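Luciferase-like monooxygenase (Streptomyces bottropensis, PDB 7BIP) probably acts as a monooxygenase of the bacterial-luciferase family in the biosynthesis of the aromatic polyketide rishirilide. Local coordinates at residues 138-143 / 156-161; 162-165 / 169-172; 210-215 / 226-231. All coordinates share one frame; numbering follows the deposited sequence.

Contact 1 of 3, residues 138-143 / 156-161; sequences RRLWAE and GPVTML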
loop_
_atom_site.group_PDB
_atom_site.type_symbol
_atom_site.label_atom_id
_atom_site.label_comp_id
_atom_site.label_asym_id
_atom_site.label_seq_id
_atom_site.Cartn_x
_atom_site.Cartn_y
_atom_site.Cartn_z
ATOM N N ARG A 138 4.739 4.867 -16.844
ATOM C CA ARG A 138 6.036 4.539 -17.427
ATOM C C ARG A 138 6.923 5.772 -17.525
ATOM O O ARG A 138 8.116 5.710 -17.194
ATOM C CB ARG A 138 5.863 3.903 -18.808
ATOM C CG ARG A 138 7.186 3.448 -19.428
ATOM C CD ARG A 138 7.079 3.207 -20.953
ATOM N NE ARG A 138 6.965 4.453 -21.714
ATOM C CZ ARG A 138 7.968 5.304 -21.925
ATOM N NH1 ARG A 138 9.184 5.041 -21.456
ATOM N NH2 ARG A 138 7.763 6.421 -22.609
ATOM N N ARG A 139 6.355 6.903 -17.959
ATOM C CA ARG A 139 7.143 8.125 -18.082
ATOM C C ARG A 139 7.599 8.633 -16.726
ATOM O O ARG A 139 8.737 9.097 -16.593
ATOM C CB ARG A 139 6.342 9.209 -18.803
ATOM C CG ARG A 139 6.283 8.962 -20.261
ATOM C CD ARG A 139 5.970 10.211 -21.040
ATOM N NE ARG A 139 5.458 9.782 -22.321
ATOM C CZ ARG A 139 4.951 10.580 -23.244
ATOM N NH1 ARG A 139 4.895 11.897 -23.043
ATOM N NH2 ARG A 139 4.505 10.038 -24.371
ATOM N N LEU A 140 6.709 8.600 -15.719
ATOM C CA LEU A 140 7.101 9.029 -14.378
ATOM C C LEU A 140 8.247 8.187 -13.834
ATOM O O LEU A 140 9.088 8.694 -13.082
ATOM C CB LEU A 140 5.895 8.977 -13.436
ATOM C CG LEU A 140 4.888 10.115 -13.696
ATOM C CD1 LEU A 140 3.532 9.791 -13.080
ATOM C CD2 LEU A 140 5.428 11.441 -13.160
ATOM N N TRP A 141 8.312 6.905 -14.210
ATOM C CA TRP A 141 9.420 6.063 -13.772
ATOM C C TRP A 141 10.687 6.309 -14.584
ATOM O O TRP A 141 11.792 6.309 -14.029
ATOM C CB TRP A 141 9.055 4.590 -13.913
ATOM C CG TRP A 141 8.058 4.031 -12.956
ATOM C CD1 TRP A 141 7.727 4.495 -11.714
ATOM C CD2 TRP A 141 7.289 2.850 -13.172
ATOM N NE1 TRP A 141 6.774 3.671 -11.149
ATOM C CE2 TRP A 141 6.496 2.650 -12.023
ATOM C CE3 TRP A 141 7.181 1.948 -14.235
ATOM C CZ2 TRP A 141 5.618 1.577 -11.900
ATOM C CZ3 TRP A 141 6.308 0.872 -14.111
ATOM C CH2 TRP A 141 5.535 0.701 -12.959
ATOM N N ALA A 142 10.549 6.475 -15.903
ATOM C CA ALA A 142 11.694 6.442 -16.799
ATOM C C ALA A 142 12.360 7.794 -16.982
ATOM O O ALA A 142 13.533 7.837 -17.379
ATOM C CB ALA A 142 11.271 5.924 -18.180
ATOM N N GLU A 143 11.645 8.885 -16.717
ATOM C CA GLU A 143 12.085 10.222 -17.097
ATOM C C GLU A 143 11.962 11.187 -15.921
ATOM O O GLU A 143 11.343 10.893 -14.895
ATOM C CB GLU A 143 11.266 10.775 -18.281
ATOM C CG GLU A 143 11.185 9.861 -19.503
ATOM C CD GLU A 143 12.515 9.687 -20.206
ATOM O OE1 GLU A 143 12.708 8.637 -20.857
ATOM O OE2 GLU A 143 13.366 10.599 -20.113
ATOM N N GLY A 156 3.238 18.676 -14.489
ATOM C CA GLY A 156 4.631 18.745 -14.848
ATOM C C GLY A 156 5.052 20.125 -15.302
ATOM O O GLY A 156 4.214 20.984 -15.599
ATOM N N PRO A 157 6.374 20.362 -15.393
ATOM C CA PRO A 157 7.415 19.352 -15.149
ATOM C C PRO A 157 7.555 18.923 -13.686
ATOM O O PRO A 157 7.641 19.772 -12.789
ATOM C CB PRO A 157 8.697 20.042 -15.628
ATOM C CG PRO A 157 8.400 21.508 -15.566
ATOM C CD PRO A 157 6.937 21.643 -15.861
ATOM N N VAL A 158 7.552 17.602 -13.461
ATOM C CA VAL A 158 7.736 17.017 -12.138
ATOM C C VAL A 158 8.663 15.819 -12.283
ATOM O O VAL A 158 8.811 15.249 -13.364
ATOM C CB VAL A 158 6.411 16.573 -11.474
ATOM C CG1 VAL A 158 5.578 17.786 -11.066
ATOM C CG2 VAL A 158 5.642 15.616 -12.398
ATOM N N THR A 159 9.292 15.436 -11.174
ATOM C CA THR A 159 10.062 14.200 -11.111
ATOM C C THR A 159 9.559 13.392 -9.925
ATOM O O THR A 159 9.615 13.859 -8.781
ATOM C CB THR A 159 11.565 14.461 -10.987
ATOM O OG1 THR A 159 12.001 15.301 -12.060
ATOM C CG2 THR A 159 12.322 13.136 -11.043
ATOM N N MET A 160 9.045 12.198 -10.203
ATOM C CA MET A 160 8.435 11.362 -9.178
ATOM C C MET A 160 9.495 10.686 -8.322
ATOM O O MET A 160 10.430 10.070 -8.840
ATOM C CB MET A 160 7.538 10.305 -9.827
ATOM C CG MET A 160 6.923 9.303 -8.847
ATOM S SD MET A 160 5.880 10.059 -7.561
ATOM C CE MET A 160 4.818 11.087 -8.545
ATOM N N LEU A 161 9.345 10.804 -7.011
ATOM C CA LEU A 161 10.141 10.076 -6.044
ATOM C C LEU A 161 9.266 9.044 -5.350
ATOM O O LEU A 161 8.036 9.171 -5.332
ATOM C CB LEU A 161 10.743 11.029 -4.998
ATOM C CG LEU A 161 11.775 12.031 -5.522
ATOM C CD1 LEU A 161 12.147 12.987 -4.392
ATOM C CD2 LEU A 161 13.014 11.335 -6.071
HETATM O O HOH W 1 9.286 11.437 -12.929
#

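Contact 2 of 3, residues 162-165 / 169-172; sequences PRTW and HPRI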
loop_
_atom_site.group_PDB
_atom_site.type_symbol
_atom_site.label_atom_id
_atom_site.label_comp_id
_atom_site.label_asym_id
_atom_site.label_seq_id
_atom_site.Cartn_x
_atom_site.Cartn_y
_atom_site.Cartn_z
ATOM N N PRO A 162 9.856 7.976 -4.812
ATOM C CA PRO A 162 11.256 7.602 -5.008
ATOM C C PRO A 162 11.470 7.127 -6.441
ATOM O O PRO A 162 10.520 6.700 -7.109
ATOM C CB PRO A 162 11.452 6.459 -4.014
ATOM C CG PRO A 162 10.061 5.793 -3.950
ATOM C CD PRO A 162 9.085 6.938 -4.095
ATOM N N ARG A 163 12.691 7.239 -6.941
ATOM C CA ARG A 163 12.985 6.573 -8.195
ATOM C C ARG A 163 12.905 5.067 -7.989
ATOM O O ARG A 163 13.082 4.569 -6.879
ATOM C CB ARG A 163 14.359 6.983 -8.710
ATOM C CG ARG A 163 14.588 8.504 -8.682
ATOM C CD ARG A 163 13.547 9.277 -9.491
ATOM N NE ARG A 163 13.752 9.145 -10.931
ATOM C CZ ARG A 163 12.781 9.239 -11.834
ATOM N NH1 ARG A 163 13.047 9.114 -13.131
ATOM N NH2 ARG A 163 11.536 9.443 -11.436
ATOM N N THR A 164 12.614 4.338 -9.063
ATOM C CA THR A 164 12.502 2.893 -8.905
ATOM C C THR A 164 13.869 2.254 -8.631
ATOM O O THR A 164 14.937 2.835 -8.869
ATOM C CB THR A 164 11.862 2.256 -10.143
ATOM O OG1 THR A 164 12.662 2.538 -11.297
ATOM C CG2 THR A 164 10.454 2.814 -10.362
ATOM N N TRP A 165 13.816 1.043 -8.083
ATOM C CA TRP A 165 15.013 0.239 -7.888
ATOM C C TRP A 165 15.481 -0.341 -9.214
ATOM O O TRP A 165 16.658 -0.214 -9.587
ATOM C CB TRP A 165 14.694 -0.870 -6.884
ATOM C CG TRP A 165 15.777 -1.885 -6.633
ATOM C CD1 TRP A 165 16.280 -2.805 -7.523
ATOM C CD2 TRP A 165 16.450 -2.122 -5.393
ATOM N NE1 TRP A 165 17.229 -3.579 -6.909
ATOM C CE2 TRP A 165 17.349 -3.182 -5.600
ATOM C CE3 TRP A 165 16.377 -1.537 -4.126
ATOM C CZ2 TRP A 165 18.185 -3.666 -4.585
ATOM C CZ3 TRP A 165 17.199 -2.010 -3.122
ATOM C CH2 TRP A 165 18.090 -3.071 -3.353
ATOM N N HIS A 169 12.849 0.482 -14.952
ATOM C CA HIS A 169 11.682 0.410 -14.083
ATOM C C HIS A 169 11.240 -1.047 -14.033
ATOM O O HIS A 169 11.777 -1.874 -14.783
ATOM C CB HIS A 169 10.561 1.334 -14.588
ATOM C CG HIS A 169 10.225 1.163 -16.037
ATOM N ND1 HIS A 169 9.569 0.053 -16.521
ATOM C CD2 HIS A 169 10.431 1.973 -17.103
ATOM C CE1 HIS A 169 9.406 0.174 -17.828
ATOM N NE2 HIS A 169 9.912 1.336 -18.204
ATOM N N PRO A 170 10.314 -1.416 -13.147
ATOM C CA PRO A 170 9.785 -2.783 -13.174
ATOM C C PRO A 170 9.214 -3.141 -14.540
ATOM O O PRO A 170 8.733 -2.282 -15.287
ATOM C CB PRO A 170 8.692 -2.753 -12.106
ATOM C CG PRO A 170 9.124 -1.693 -11.169
ATOM C CD PRO A 170 9.722 -0.631 -12.047
ATOM N N ARG A 171 9.286 -4.432 -14.864
ATOM C CA ARG A 171 8.641 -4.952 -16.065
ATOM C C ARG A 171 7.184 -4.515 -16.100
ATOM O O ARG A 171 6.492 -4.550 -15.082
ATOM C CB ARG A 171 8.722 -6.480 -16.086
ATOM C CG ARG A 171 8.326 -7.112 -17.428
ATOM C CD ARG A 171 8.266 -8.637 -17.327
ATOM N NE ARG A 171 9.532 -9.207 -16.879
ATOM C CZ ARG A 171 10.535 -9.527 -17.688
ATOM N NH1 ARG A 171 10.419 -9.326 -18.996
ATOM N NH2 ARG A 171 11.653 -10.044 -17.190
ATOM N N ILE A 172 6.718 -4.097 -17.278
ATOM C CA ILE A 172 5.325 -3.708 -17.481
ATOM C C ILE A 172 4.644 -4.797 -18.300
ATOM O O ILE A 172 5.125 -5.161 -19.378
ATOM C CB ILE A 172 5.216 -2.344 -18.191
ATOM C CG1 ILE A 172 5.727 -1.211 -17.294
ATOM C CG2 ILE A 172 3.763 -2.050 -18.604
ATOM C CD1 ILE A 172 5.788 0.145 -18.022
#

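Contact 3 of 3, residues 210-215 / 226-231; sequences SLYRDA and EDIHMS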
loop_
_atom_site.group_PDB
_atom_site.type_symbol
_atom_site.label_atom_id
_atom_site.label_comp_id
_atom_site.label_asym_id
_atom_site.label_seq_id
_atom_site.Cartn_x
_atom_site.Cartn_y
_atom_site.Cartn_z
ATOM N N SER A 210 0.710 -15.606 -31.226
ATOM C CA SER A 210 1.381 -15.451 -32.514
ATOM C C SER A 210 1.426 -13.988 -32.935
ATOM O O SER A 210 2.472 -13.487 -33.364
ATOM C CB SER A 210 0.681 -16.299 -33.574
ATOM O OG SER A 210 1.434 -16.315 -34.775
ATOM N N LEU A 211 0.297 -13.283 -32.816
ATOM C CA LEU A 211 0.287 -11.853 -33.117
ATOM C C LEU A 211 1.238 -11.087 -32.208
ATOM O O LEU A 211 1.926 -10.162 -32.656
ATOM C CB LEU A 211 -1.127 -11.293 -32.988
ATOM C CG LEU A 211 -2.206 -11.910 -33.874
ATOM C CD1 LEU A 211 -3.556 -11.309 -33.536
ATOM C CD2 LEU A 211 -1.873 -11.715 -35.344
ATOM N N TYR A 212 1.282 -11.452 -30.922
ATOM C CA TYR A 212 2.173 -10.772 -29.991
ATOM C C TYR A 212 3.629 -11.019 -30.359
ATOM O O TYR A 212 4.421 -10.075 -30.465
ATOM C CB TYR A 212 1.885 -11.232 -28.557
ATOM C CG TYR A 212 2.859 -10.704 -27.532
ATOM C CD1 TYR A 212 2.803 -9.376 -27.114
ATOM C CD2 TYR A 212 3.840 -11.529 -26.978
ATOM C CE1 TYR A 212 3.690 -8.891 -26.176
ATOM C CE2 TYR A 212 4.738 -11.048 -26.050
ATOM C CZ TYR A 212 4.653 -9.727 -25.643
ATOM O OH TYR A 212 5.541 -9.236 -24.718
ATOM N N ARG A 213 3.999 -12.285 -30.569
ATOM C CA ARG A 213 5.385 -12.595 -30.900
ATOM C C ARG A 213 5.789 -11.974 -32.234
ATOM O O ARG A 213 6.925 -11.511 -32.390
ATOM C CB ARG A 213 5.589 -14.111 -30.906
ATOM C CG ARG A 213 5.670 -14.724 -29.504
ATOM C CD ARG A 213 5.394 -16.228 -29.486
ATOM N NE ARG A 213 5.701 -16.823 -28.185
ATOM C CZ ARG A 213 5.004 -17.807 -27.621
ATOM N NH1 ARG A 213 3.944 -18.319 -28.240
ATOM N NH2 ARG A 213 5.360 -18.278 -26.431
ATOM N N ASP A 214 4.868 -11.940 -33.200
ATOM C CA ASP A 214 5.161 -11.309 -34.485
ATOM C C ASP A 214 5.396 -9.813 -34.324
ATOM O O ASP A 214 6.394 -9.271 -34.813
ATOM C CB ASP A 214 4.016 -11.560 -35.465
ATOM C CG ASP A 214 4.150 -12.878 -36.195
ATOM O OD1 ASP A 214 3.274 -13.179 -37.031
ATOM O OD2 ASP A 214 5.125 -13.617 -35.928
ATOM N N ALA A 215 4.473 -9.124 -33.650
ATOM C CA ALA A 215 4.637 -7.690 -33.435
ATOM C C ALA A 215 5.893 -7.394 -32.625
ATOM O O ALA A 215 6.581 -6.398 -32.878
ATOM C CB ALA A 215 3.400 -7.120 -32.741
ATOM N N GLU A 226 9.134 -14.700 -19.058
ATOM C CA GLU A 226 8.614 -13.827 -18.009
ATOM C C GLU A 226 7.783 -12.669 -18.553
ATOM O O GLU A 226 7.181 -11.931 -17.760
ATOM C CB GLU A 226 9.761 -13.298 -17.145
ATOM C CG GLU A 226 10.268 -14.325 -16.151
ATOM C CD GLU A 226 11.487 -13.865 -15.389
ATOM O OE1 GLU A 226 12.529 -13.627 -16.035
ATOM O OE2 GLU A 226 11.405 -13.753 -14.144
ATOM N N ASP A 227 7.707 -12.511 -19.874
ATOM C CA ASP A 227 6.907 -11.461 -20.493
ATOM C C ASP A 227 5.489 -11.908 -20.814
ATOM O O ASP A 227 4.701 -11.102 -21.312
ATOM C CB ASP A 227 7.583 -10.971 -21.777
ATOM C CG ASP A 227 8.817 -10.152 -21.498
ATOM O OD1 ASP A 227 8.724 -9.209 -20.681
ATOM O OD2 ASP A 227 9.879 -10.453 -22.083
ATOM N N ILE A 228 5.148 -13.169 -20.550
ATOM C CA ILE A 228 3.845 -13.721 -20.896
ATOM C C ILE A 228 3.308 -14.428 -19.659
ATOM O O ILE A 228 3.900 -15.417 -19.204
ATOM C CB ILE A 228 3.930 -14.693 -22.082
ATOM C CG1 ILE A 228 4.423 -13.975 -23.345
ATOM C CG2 ILE A 228 2.586 -15.351 -22.344
ATOM C CD1 ILE A 228 4.798 -14.938 -24.454
ATOM N N HIS A 229 2.202 -13.916 -19.114
ATOM C CA HIS A 229 1.600 -14.432 -17.888
ATOM C C HIS A 229 0.200 -14.959 -18.165
ATOM O O HIS A 229 -0.553 -14.361 -18.930
ATOM C CB HIS A 229 1.487 -13.338 -16.812
ATOM C CG HIS A 229 2.757 -13.071 -16.065
ATOM N ND1 HIS A 229 2.797 -12.938 -14.692
ATOM C CD2 HIS A 229 4.024 -12.874 -16.499
ATOM C CE1 HIS A 229 4.039 -12.689 -14.313
ATOM N NE2 HIS A 229 4.801 -12.640 -15.391
ATOM N N MET A 230 -0.158 -16.073 -17.527
ATOM C CA MET A 230 -1.535 -16.554 -17.524
ATOM C C MET A 230 -1.819 -17.151 -16.156
ATOM O O MET A 230 -0.938 -17.776 -15.565
ATOM C CB MET A 230 -1.792 -17.621 -18.599
ATOM C CG MET A 230 -1.367 -17.218 -20.008
ATOM S SD MET A 230 -1.822 -18.491 -21.192
ATOM C CE MET A 230 -0.563 -18.255 -22.446
ATOM N N SER A 231 -3.040 -16.971 -15.659
ATOM C CA SER A 231 -3.445 -17.536 -14.373
ATOM C C SER A 231 -4.356 -18.734 -14.589
ATOM O O SER A 231 -5.195 -18.732 -15.494
ATOM C CB SER A 231 -4.153 -16.504 -13.491
ATOM O OG SER A 231 -3.228 -15.552 -12.987
#

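Contact 1 of 3, residues 138-143 / 156-161
The C-terminal turn of helix 126-142 meets the strand end and loop of 156-161 through Leu-140, which packs on Val-158 and Met-160. One methyl group does most of this work. CD2 of Leu-140 lies 4.2 Å from CG2 of Val-158 and 4.1 Å from CB of Met-160, so a single branch of the leucine serves two residues of the other segment. Met-160 sends its CB toward the helix and touches with the root of its side chain: this atom also lies 3.9 Å from the carbonyl O of Leu-140. Its CG stands opposite the backbone N (chi1 176°), and bends at chi2 (59°) and chi3 (50°) curl the thioether back instead of extending it. Such an arrangement is a good example of how an excursion from a TIM barrel, the fold of the luciferase-like monooxygenases, is packed onto a neighbouring helix. Strand 154-158 forms an antiparallel hairpin with strand 146-149, Val-158 being backbone-bonded to Val-146, and the chain turns a corner at Pro-157, which follows a cis peptide bond. Polar groups meet through a water. It donates to the carbonyl O of Leu-140 at 2.8 Å and to O of Glu-143 at 2.9 Å, while accepting from N of Met-160 at 2.8 Å. Three backbone groups, two from the helix end and one from the loop, are thereby joined where no direct hydrogen bond links the segments. Arg-163 NH2 binds the carbonyls of both Leu-140 and Met-160, so the leucine oxygen is held by water and guanidinium together. Leu-86 of helix 85-98 touches Leu-140 and Met-160, and Phe-47 of the second subunit packs on Val-158 and Met-160.

Contact 2 of 3, residues 162-165 / 169-172
Thr-164 and His-169 bring their CA atoms to 5.8 Å as the chain doubles back through the three intervening residues. The chain is returning from its hairpin excursion to the parallel TIM-barrel sheet: 162-165 is an irregular loop entered through a cis peptide bond before Pro-162, and 169-172 runs extended into strand 171-175. Across this gap the threonine does the touching with both its branches. Its hydroxyl OG1 sits between the backbone N and the carbonyl carbon (chi1 60°), which brings it within 3.6 Å of CA of His-169; the hydroxyl is hydrogen-bonded to the carbonyl O of Gln-166, inside the turn. The methyl CG2 takes the other direction and rests 3.9 Å from CD of Pro-170, the two side chains crossing at a slant. Pro-170, at the entry to strand 171-175, packs on Leu-103 and Val-105 of strand 103-107. The imidazole of His-169 leads away from the threonine. Its ND1 donates to O of Pro-170 over 2.8 Å in a nearly straight bond (169°), with the acceptor in the ring plane but the donor lifted 35° out of the carbonyl plane. Because no hydrogen bond crosses between the segments, they meet by van der Waals contact, while the polar bonds work locally: one ties the threonine hydroxyl into its turn, and the other should limit rotation of the imidazole and requires a proton on ND1.

Contact 3 of 3, residues 210-215 / 226-231
The phenol ring of Tyr-212 and the guanidinium of Arg-213 both lean obliquely on Ile-228, each meeting a different atom of it. CE2 of Tyr-212 lies 4.0 Å from CG1 of Ile-228, and NH2 of Arg-213 lies 3.9 Å from CD1 of the same isoleucine. The third flat group, the His-229 imidazole, has the carbonyl O of Glu-226 in plane at its edge. Ring and isoleucine slide past one another in opposite directions, but the arginine, extended from CG to NE, crosses the isoleucine at about a right angle. With CG of Tyr-212 opposite the backbone N (chi1 173°), the ring reaches from the helix toward the sheet, and its OH comes to 4.0 Å from CB of Asp-227. Here the ring and carboxylate planes stand 56° apart, and the carboxylate turns to other partners, OD1 to a salt bridge with Arg-171 and OD2 to the backbone N of Thr-224.

This is the helix-to-sheet interface of a beta-alpha-beta unit, strand 192-195, helix 202-218 and strand 228-236, the repeating element of a TIM barrel. Val-193 of the first strand touches both Tyr-212 and Ile-228, so all three parts of the unit converge here. The polar tips are provided for by backbone carbonyls: Tyr-212 OH bonds to His-191 O, and Arg-213 NH2 to Phe-316 O. No hydrogen bond crosses between the two segments; they meet by van der Waals contact, apolar on both sides where CE2 meets the isoleucine. NH2 also rests against it, while the hydroxyl lies beside Asp-227, each with its hydrogen-bonding needs at least partly met.

The three contacts follow one another along the chain, each closing before the next opens, and they lie progressively nearer the centre of the chain. Contacts 1 and 2 are neighbours, their centres 11 Å apart, and they abut where Trp-141 of helix 126-142 meets His-169. Both also reach the second subunit. Contact 3 lies 21 Å from contact 2 and 27 Å from contact 1, between centres, and is touched by no other chain. Contacts 2 and 3 share the parallel barrel sheet, in which strand 192-195 separates strands 171-175 and 228-236. Contact 2 thus links the hairpin excursion at the dimer interface to the barrel wall.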